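Local coordinates for AgaA (Rhizobium radiobacter, PDB 6HLX), which binds agropinic acid as the periplasmic solute-binding protein of an ABC transporter, delivering this opine for import into the bacterium, at residues N276-P281 with W451-Y456; I214-A219 with S330-Q335. One frame throughout, in Å; residues are numbered along the deposited sequence.

Contact 1. Residues N276-P281 with W451-Y456; sequences NGLGSP and WREQNY. With G9Z (agropinic acid), chain E; EDO (1,2-ethanediol), chain X.
With CG of both Leu-278 (chi1 -58°) and Glu-453 (chi1 -69°) set anti to the carbonyl carbon, the two side chains cross obliquely. The isobutyl group of Leu-278 lies against the carboxylate end of the extended Glu-453 chain, its CD1 3.9 Å from Glu-453 OE2. This is a methyl beside a charged group, and the polar partners of OE2 are others: Asn-455 ND2 donates to the anti lone pair of Glu-453 OE2, almost in its own amide plane, and Arg-235 forms a salt bridge with the same oxygen. Both partners should favour an ionised glutamate. Between the backbones here, a water bridges the segments, donating to Leu-278 O and accepting from Glu-453 N at 2.8 Å.

Further along, direct bonds replace the water. Ser-280 and Trp-451 form an antiparallel hydrogen-bonded pair, with Ser-280 N to Trp-451 O at 3.1 Å and Trp-451 N to Ser-280 O at 2.8 Å. Their side chains share one face of the sheet, where CB of Ser-280 comes 4.4 Å from CD1 of the indole. Gly-279, which has no side chain, brings its CA to 3.2 Å from Trp-451 O.

The Arg-452 side chain leaves the backbone on the side away from 276-281, and its guanidinium belongs to the ligand pocket. Its NE and NH2 grip Gln-454 OE1 side-on, close to the guanidinium plane, which should fix the rotation of the group. NH2 also donates to agropinic acid O at 2.7 Å with a nearly straight bond (167°), while NH1 reaches the second carboxylate oxygen, OXT, at 2.9 Å. An edge strand thus closes one side of a mixed sheet of the periplasmic binding protein fold, and the strand it pairs with leads directly into Arg-452, which binds both oxygens of the opine carboxylate.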
loop_
_atom_site.group_PDB
_atom_site.type_symbol
_atom_site.label_atom_id
_atom_site.label_comp_id
_atom_site.label_asym_id
_atom_site.label_seq_id
_atom_site.Cartn_x
_atom_site.Cartn_y
_atom_site.Cartn_z
ATOM N N ASN A 276 5.277 -19.414 9.247
ATOM C CA ASN A 276 4.773 -20.504 10.102
ATOM C C ASN A 276 3.808 -21.467 9.367
ATOM O O ASN A 276 2.856 -21.991 9.957
ATOM C CB ASN A 276 4.108 -19.888 11.370
ATOM C CG ASN A 276 3.809 -20.873 12.475
ATOM O OD1 ASN A 276 2.713 -20.871 13.066
ATOM N ND2 ASN A 276 4.762 -21.749 12.753
ATOM N N GLY A 277 4.052 -21.676 8.076
ATOM C CA GLY A 277 3.212 -22.563 7.278
ATOM C C GLY A 277 1.913 -21.941 6.794
ATOM O O GLY A 277 1.112 -22.632 6.161
ATOM N N LEU A 278 1.703 -20.627 7.039
ATOM C CA LEU A 278 0.480 -19.925 6.614
ATOM C C LEU A 278 0.690 -19.153 5.313
ATOM O O LEU A 278 1.574 -18.320 5.238
ATOM C CB LEU A 278 -0.020 -18.964 7.706
ATOM C CG LEU A 278 -0.348 -19.559 9.079
ATOM C CD1 LEU A 278 -0.687 -18.455 10.066
ATOM C CD2 LEU A 278 -1.495 -20.567 9.001
ATOM N N GLY A 279 -0.164 -19.400 4.332
ATOM C CA GLY A 279 -0.108 -18.731 3.040
ATOM C C GLY A 279 -0.226 -19.715 1.900
ATOM O O GLY A 279 -0.264 -20.937 2.123
ATOM N N SER A 280 -0.261 -19.189 0.666
ATOM C CA SER A 280 -0.444 -20.014 -0.524
ATOM C C SER A 280 0.565 -19.634 -1.598
ATOM O O SER A 280 0.718 -18.435 -1.864
ATOM C CB SER A 280 -1.858 -19.820 -1.070
ATOM O OG SER A 280 -2.801 -20.274 -0.115
ATOM N N PRO A 281 1.176 -20.616 -2.294
ATOM C CA PRO A 281 2.149 -20.265 -3.340
ATOM C C PRO A 281 1.534 -19.585 -4.562
ATOM O O PRO A 281 0.392 -19.869 -4.921
ATOM C CB PRO A 281 2.746 -21.629 -3.737
ATOM C CG PRO A 281 1.651 -22.630 -3.399
ATOM C CD PRO A 281 1.063 -22.084 -2.123
ATOM N N TRP A 451 0.802 -15.658 -1.417
ATOM C CA TRP A 451 -0.247 -14.793 -0.860
ATOM C C TRP A 451 -0.057 -14.975 0.647
ATOM O O TRP A 451 0.116 -16.120 1.121
ATOM C CB TRP A 451 -1.650 -15.314 -1.193
ATOM C CG TRP A 451 -2.015 -15.195 -2.631
ATOM C CD1 TRP A 451 -2.162 -16.214 -3.524
ATOM C CD2 TRP A 451 -2.277 -13.979 -3.353
ATOM N NE1 TRP A 451 -2.529 -15.714 -4.755
ATOM C CE2 TRP A 451 -2.625 -14.347 -4.673
ATOM C CE3 TRP A 451 -2.319 -12.619 -2.993
ATOM C CZ2 TRP A 451 -2.943 -13.403 -5.654
ATOM C CZ3 TRP A 451 -2.672 -11.679 -3.959
ATOM C CH2 TRP A 451 -2.969 -12.075 -5.275
ATOM N N ARG A 452 -0.087 -13.889 1.408
ATOM C CA ARG A 452 0.091 -14.028 2.863
ATOM C C ARG A 452 -1.160 -13.603 3.630
ATOM O O ARG A 452 -1.971 -12.823 3.117
ATOM C CB ARG A 452 1.303 -13.202 3.355
ATOM C CG ARG A 452 1.085 -11.688 3.290
ATOM C CD ARG A 452 2.286 -10.902 3.807
ATOM N NE ARG A 452 1.878 -9.614 4.375
ATOM C CZ ARG A 452 2.513 -8.463 4.169
ATOM N NH1 ARG A 452 3.585 -8.418 3.383
ATOM N NH2 ARG A 452 2.099 -7.355 4.766
ATOM N N GLU A 453 -1.264 -14.034 4.892
ATOM C CA GLU A 453 -2.330 -13.539 5.775
ATOM C C GLU A 453 -1.866 -12.179 6.326
ATOM O O GLU A 453 -0.667 -11.974 6.573
ATOM C CB GLU A 453 -2.539 -14.486 6.961
ATOM C CG GLU A 453 -3.130 -15.823 6.545
ATOM C CD GLU A 453 -3.624 -16.656 7.708
ATOM O OE1 GLU A 453 -4.066 -17.801 7.465
ATOM O OE2 GLU A 453 -3.569 -16.171 8.862
ATOM N N GLN A 454 -2.810 -11.264 6.533
ATOM C CA GLN A 454 -2.530 -9.935 7.082
ATOM C C GLN A 454 -3.588 -9.751 8.153
ATOM O O GLN A 454 -4.766 -9.550 7.844
ATOM C CB GLN A 454 -2.628 -8.864 5.983
ATOM C CG GLN A 454 -2.330 -7.440 6.505
ATOM C CD GLN A 454 -0.876 -7.241 6.904
ATOM O OE1 GLN A 454 0.014 -7.971 6.474
ATOM N NE2 GLN A 454 -0.605 -6.237 7.724
ATOM N N ASN A 455 -3.190 -9.930 9.416
ATOM C CA ASN A 455 -4.168 -9.962 10.490
ATOM C C ASN A 455 -3.981 -8.843 11.494
ATOM O O ASN A 455 -2.857 -8.377 11.717
ATOM C CB ASN A 455 -4.047 -11.318 11.219
ATOM C CG ASN A 455 -4.234 -12.510 10.290
ATOM O OD1 ASN A 455 -5.066 -12.487 9.390
ATOM N ND2 ASN A 455 -3.461 -13.557 10.458
ATOM N N TYR A 456 -5.108 -8.416 12.084
ATOM C CA TYR A 456 -5.165 -7.503 13.228
ATOM C C TYR A 456 -5.623 -8.346 14.408
ATOM O O TYR A 456 -6.200 -9.436 14.235
ATOM C CB TYR A 456 -6.227 -6.394 13.036
ATOM C CG TYR A 456 -5.783 -5.317 12.076
ATOM C CD1 TYR A 456 -5.934 -5.478 10.698
ATOM C CD2 TYR A 456 -5.158 -4.157 12.535
ATOM C CE1 TYR A 456 -5.520 -4.494 9.805
ATOM C CE2 TYR A 456 -4.727 -3.169 11.649
ATOM C CZ TYR A 456 -4.906 -3.348 10.282
ATOM O OH TYR A 456 -4.458 -2.424 9.373
HETATM O OAM G9Z E . 4.661 -0.804 5.525
HETATM C CAB G9Z E . 5.098 -1.962 5.473
HETATM C CAC G9Z E . 5.826 -2.550 6.528
HETATM C CB G9Z E . 6.163 -4.001 6.063
HETATM C CA G9Z E . 5.717 -4.065 4.612
HETATM C C G9Z E . 4.876 -5.200 4.380
HETATM O O G9Z E . 3.643 -5.103 4.627
HETATM N N G9Z E . 5.048 -2.742 4.378
HETATM C CAG G9Z E . 4.309 -2.378 3.108
HETATM C CAH G9Z E . 5.297 -1.952 2.021
HETATM O OAP G9Z E . 6.102 -3.093 1.726
HETATM C CAI G9Z E . 4.601 -1.466 0.746
HETATM O OAQ G9Z E . 3.487 -0.613 1.113
HETATM C CAJ G9Z E . 5.562 -0.613 -0.148
HETATM O OAR G9Z E . 4.860 -0.176 -1.326
HETATM C CAK G9Z E . 6.907 -1.272 -0.537
HETATM O OAT G9Z E . 7.783 -0.277 -1.104
HETATM C CAL G9Z E . 6.730 -2.475 -1.477
HETATM O OAS G9Z E . 8.003 -3.123 -1.692
HETATM O OXT G9Z E . 5.420 -6.261 3.969
HETATM C C1 EDO X . 8.272 -18.327 10.906
HETATM O O1 EDO X . 7.987 -19.500 10.173
HETATM C C2 EDO X . 7.391 -18.262 12.158
HETATM O O2 EDO X . 7.880 -17.214 12.968
HETATM O O HOH W 1 0.817 -15.701 5.812
#

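Contact 2. Residues I214-A219 with S330-Q335; sequences IDYVPA and SQYSFQ. With G9Z (agropinic acid), chain E; EDO (1,2-ethanediol), chain B.
Tyr-216 meets Tyr-332 and Phe-334 where the loop leaving strand 213-214 faces the start of helix 333-347. Coming first in the loop, Asp-215 brings its carboxyl carbon CG to the edge of the Tyr-216 ring, near the ring plane, and its backbone O accepts from Arg-202.

Tyr-216 carries the contact. Its CG stands anti to the carbonyl carbon (chi1 -78°), sending the phenol toward 330-335. Tyr-332 presents its edge to one face of this ring in a T-shaped stack, with centroids 5.1 Å apart and planes at 58°; Tyr-332 CE2 lies 3.8 Å from Tyr-216 CD2, nearer the rim than the centre. Phe-334 comes to the edge of Tyr-216, its CE2 4.0 Å from the same CD2. Beyond the stack, the Tyr-216 hydroxyl donates to agropinic acid O at 2.7 Å, and is also hydrogen-bonded to Thr-23.

Further on, Pro-218 and Ala-219 border a 1,2-ethanediol molecule, probably from the crystallisation liquor; its other side touches Phe-334, whose CD2 lies 3.4 Å from C1 of the diol.

The helix side completes the grip on the ligand. The lactam ring stands edge-on to one face of Tyr-332, with ligand CB over the ring centre and ligand CAC 3.4 Å from Tyr-332 CZ, so that its methylene carbons make a CH-pi contact; the Tyr-332 hydroxyl is tied to Ser-9. Phe-334 turns its edge to the carboxylate, and Gln-335, bent at chi2 (-111°), brings NE2 within 3.0 Å of ligand OXT. Both carboxylate oxygens therefore have donors across this contact, while the face of Tyr-332 receives the edge of the lactam ring: an aromatic-lined ligand pocket of a periplasmic binding protein, here built around the lactam and carboxylate of an opine.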
loop_
_atom_site.group_PDB
_atom_site.type_symbol
_atom_site.label_atom_id
_atom_site.label_comp_id
_atom_site.label_asym_id
_atom_site.label_seq_id
_atom_site.Cartn_x
_atom_site.Cartn_y
_atom_site.Cartn_z
ATOM N N ILE A 214 -3.805 -4.329 17.890
ATOM C CA ILE A 214 -2.465 -4.375 17.303
ATOM C C ILE A 214 -2.564 -4.695 15.830
ATOM O O ILE A 214 -3.459 -5.443 15.424
ATOM C CB ILE A 214 -1.443 -5.311 18.010
ATOM C CG1 ILE A 214 -1.893 -6.823 17.980
ATOM C CG2 ILE A 214 -1.111 -4.815 19.429
ATOM C CD1 ILE A 214 -0.746 -7.843 18.277
ATOM N N ASP A 215 -1.621 -4.196 15.036
ATOM C CA ASP A 215 -1.586 -4.590 13.614
ATOM C C ASP A 215 -0.415 -5.549 13.350
ATOM O O ASP A 215 0.358 -5.853 14.267
ATOM C CB ASP A 215 -1.594 -3.376 12.671
ATOM C CG ASP A 215 -0.403 -2.467 12.702
ATOM O OD1 ASP A 215 0.602 -2.818 13.368
ATOM O OD2 ASP A 215 -0.446 -1.420 12.023
ATOM N N TYR A 216 -0.300 -6.066 12.103
ATOM C CA TYR A 216 0.755 -7.002 11.720
ATOM C C TYR A 216 0.940 -8.130 12.751
ATOM O O TYR A 216 2.024 -8.318 13.294
ATOM C CB TYR A 216 2.068 -6.251 11.461
ATOM C CG TYR A 216 2.109 -5.564 10.117
ATOM C CD1 TYR A 216 1.653 -4.258 9.967
ATOM C CD2 TYR A 216 2.706 -6.177 9.017
ATOM C CE1 TYR A 216 1.715 -3.602 8.737
ATOM C CE2 TYR A 216 2.787 -5.525 7.780
ATOM C CZ TYR A 216 2.286 -4.236 7.643
ATOM O OH TYR A 216 2.390 -3.569 6.432
ATOM N N VAL A 217 -0.145 -8.853 13.062
ATOM C CA VAL A 217 -0.040 -9.958 14.017
ATOM C C VAL A 217 0.885 -10.996 13.381
ATOM O O VAL A 217 0.602 -11.437 12.255
ATOM C CB VAL A 217 -1.426 -10.586 14.316
ATOM C CG1 VAL A 217 -1.283 -11.833 15.184
ATOM C CG2 VAL A 217 -2.357 -9.555 14.960
ATOM N N PRO A 218 1.984 -11.390 14.048
ATOM C CA PRO A 218 2.881 -12.397 13.435
ATOM C C PRO A 218 2.180 -13.740 13.269
ATOM O O PRO A 218 1.364 -14.117 14.113
ATOM C CB PRO A 218 4.042 -12.503 14.427
ATOM C CG PRO A 218 3.964 -11.238 15.251
ATOM C CD PRO A 218 2.494 -10.947 15.358
ATOM N N ALA A 219 2.499 -14.459 12.175
ATOM C CA ALA A 219 1.907 -15.776 11.879
ATOM C C ALA A 219 2.089 -16.760 13.032
ATOM O O ALA A 219 1.172 -17.529 13.310
ATOM C CB ALA A 219 2.523 -16.351 10.601
ATOM N N SER A 330 14.939 -5.874 9.057
ATOM C CA SER A 330 14.907 -6.756 10.216
ATOM C C SER A 330 13.690 -6.360 11.110
ATOM O O SER A 330 13.441 -7.022 12.102
ATOM C CB SER A 330 16.187 -6.594 11.021
ATOM O OG SER A 330 16.345 -5.198 11.202
ATOM N N GLN A 331 12.972 -5.262 10.791
ATOM C CA GLN A 331 11.845 -4.799 11.625
ATOM C C GLN A 331 10.626 -5.740 11.580
ATOM O O GLN A 331 9.821 -5.767 12.523
ATOM C CB GLN A 331 11.443 -3.375 11.229
ATOM C CG GLN A 331 10.406 -2.771 12.230
ATOM C CD GLN A 331 10.273 -1.271 12.210
ATOM O OE1 GLN A 331 9.224 -0.711 12.606
ATOM N NE2 GLN A 331 11.324 -0.569 11.799
ATOM N N TYR A 332 10.467 -6.459 10.459
ATOM C CA TYR A 332 9.364 -7.398 10.266
ATOM C C TYR A 332 10.018 -8.749 10.079
ATOM O O TYR A 332 10.722 -8.959 9.086
ATOM C CB TYR A 332 8.536 -6.983 9.031
ATOM C CG TYR A 332 7.847 -5.654 9.250
ATOM C CD1 TYR A 332 8.525 -4.451 9.045
ATOM C CD2 TYR A 332 6.535 -5.595 9.725
ATOM C CE1 TYR A 332 7.914 -3.224 9.298
ATOM C CE2 TYR A 332 5.916 -4.372 9.989
ATOM C CZ TYR A 332 6.619 -3.193 9.799
ATOM O OH TYR A 332 6.007 -1.992 10.030
ATOM N N SER A 333 9.863 -9.636 11.056
ATOM C CA SER A 333 10.505 -10.952 10.967
ATOM C C SER A 333 10.189 -11.661 9.659
ATOM O O SER A 333 11.084 -12.304 9.091
ATOM C CB SER A 333 10.123 -11.835 12.143
ATOM O OG SER A 333 10.711 -11.293 13.313
ATOM N N PHE A 334 8.944 -11.529 9.151
ATOM C CA PHE A 334 8.653 -12.230 7.874
ATOM C C PHE A 334 9.498 -11.703 6.711
ATOM O O PHE A 334 9.813 -12.464 5.809
ATOM C CB PHE A 334 7.155 -12.227 7.549
ATOM C CG PHE A 334 6.575 -10.873 7.199
ATOM C CD1 PHE A 334 6.632 -10.390 5.895
ATOM C CD2 PHE A 334 5.967 -10.080 8.177
ATOM C CE1 PHE A 334 6.111 -9.127 5.576
ATOM C CE2 PHE A 334 5.429 -8.827 7.850
ATOM C CZ PHE A 334 5.497 -8.366 6.554
ATOM N N GLN A 335 9.847 -10.405 6.717
ATOM C CA GLN A 335 10.672 -9.818 5.649
ATOM C C GLN A 335 12.104 -10.358 5.758
ATOM O O GLN A 335 12.696 -10.823 4.764
ATOM C CB GLN A 335 10.674 -8.292 5.778
ATOM C CG GLN A 335 9.366 -7.619 5.372
ATOM C CD GLN A 335 9.522 -6.812 4.105
ATOM O OE1 GLN A 335 10.624 -6.553 3.617
ATOM N NE2 GLN A 335 8.402 -6.388 3.556
HETATM O OAM G9Z E . 4.661 -0.804 5.525
HETATM C CAB G9Z E . 5.098 -1.962 5.473
HETATM C CAC G9Z E . 5.826 -2.550 6.528
HETATM C CB G9Z E . 6.163 -4.001 6.063
HETATM C CA G9Z E . 5.717 -4.065 4.612
HETATM C C G9Z E . 4.876 -5.200 4.380
HETATM O O G9Z E . 3.643 -5.103 4.627
HETATM N N G9Z E . 5.048 -2.742 4.378
HETATM C CAG G9Z E . 4.309 -2.378 3.108
HETATM C CAH G9Z E . 5.297 -1.952 2.021
HETATM O OAP G9Z E . 6.102 -3.093 1.726
HETATM C CAI G9Z E . 4.601 -1.466 0.746
HETATM O OAQ G9Z E . 3.487 -0.613 1.113
HETATM C CAJ G9Z E . 5.562 -0.613 -0.148
HETATM O OAR G9Z E . 4.860 -0.176 -1.326
HETATM C CAK G9Z E . 6.907 -1.272 -0.537
HETATM O OAT G9Z E . 7.783 -0.277 -1.104
HETATM C CAL G9Z E . 6.730 -2.475 -1.477
HETATM O OAS G9Z E . 8.003 -3.123 -1.692
HETATM O OXT G9Z E . 5.420 -6.261 3.969
HETATM C C1 EDO B . 4.155 -12.485 9.734
HETATM O O1 EDO B . 2.961 -13.111 9.415
HETATM C C2 EDO B . 4.943 -13.313 10.744
HETATM O O2 EDO B . 5.619 -14.366 10.128
#

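Overall arrangement
Contacts 1 and 2 lie with their centres 11 Å apart on the same side of the chain's centre, and their segments alternate in sequence: 214-219, 276-281, 330-335, 451-456. They touch directly, as Asn-455 O is probably hydrogen-bonded to Val-217 N and Arg-452 NH1 packs against CE1 of Phe-334. Segment 451-456 runs between two sheets, leaving strand 446-451 of the six-stranded one and entering strand 456-459 of the seven-stranded one, to which strand 213-214 also belongs. Contact 1 sits nearer the surface and contact 2 is buried, yet both converge on agropinic acid, so distant parts of the sequence jointly hold one ligand carboxylate.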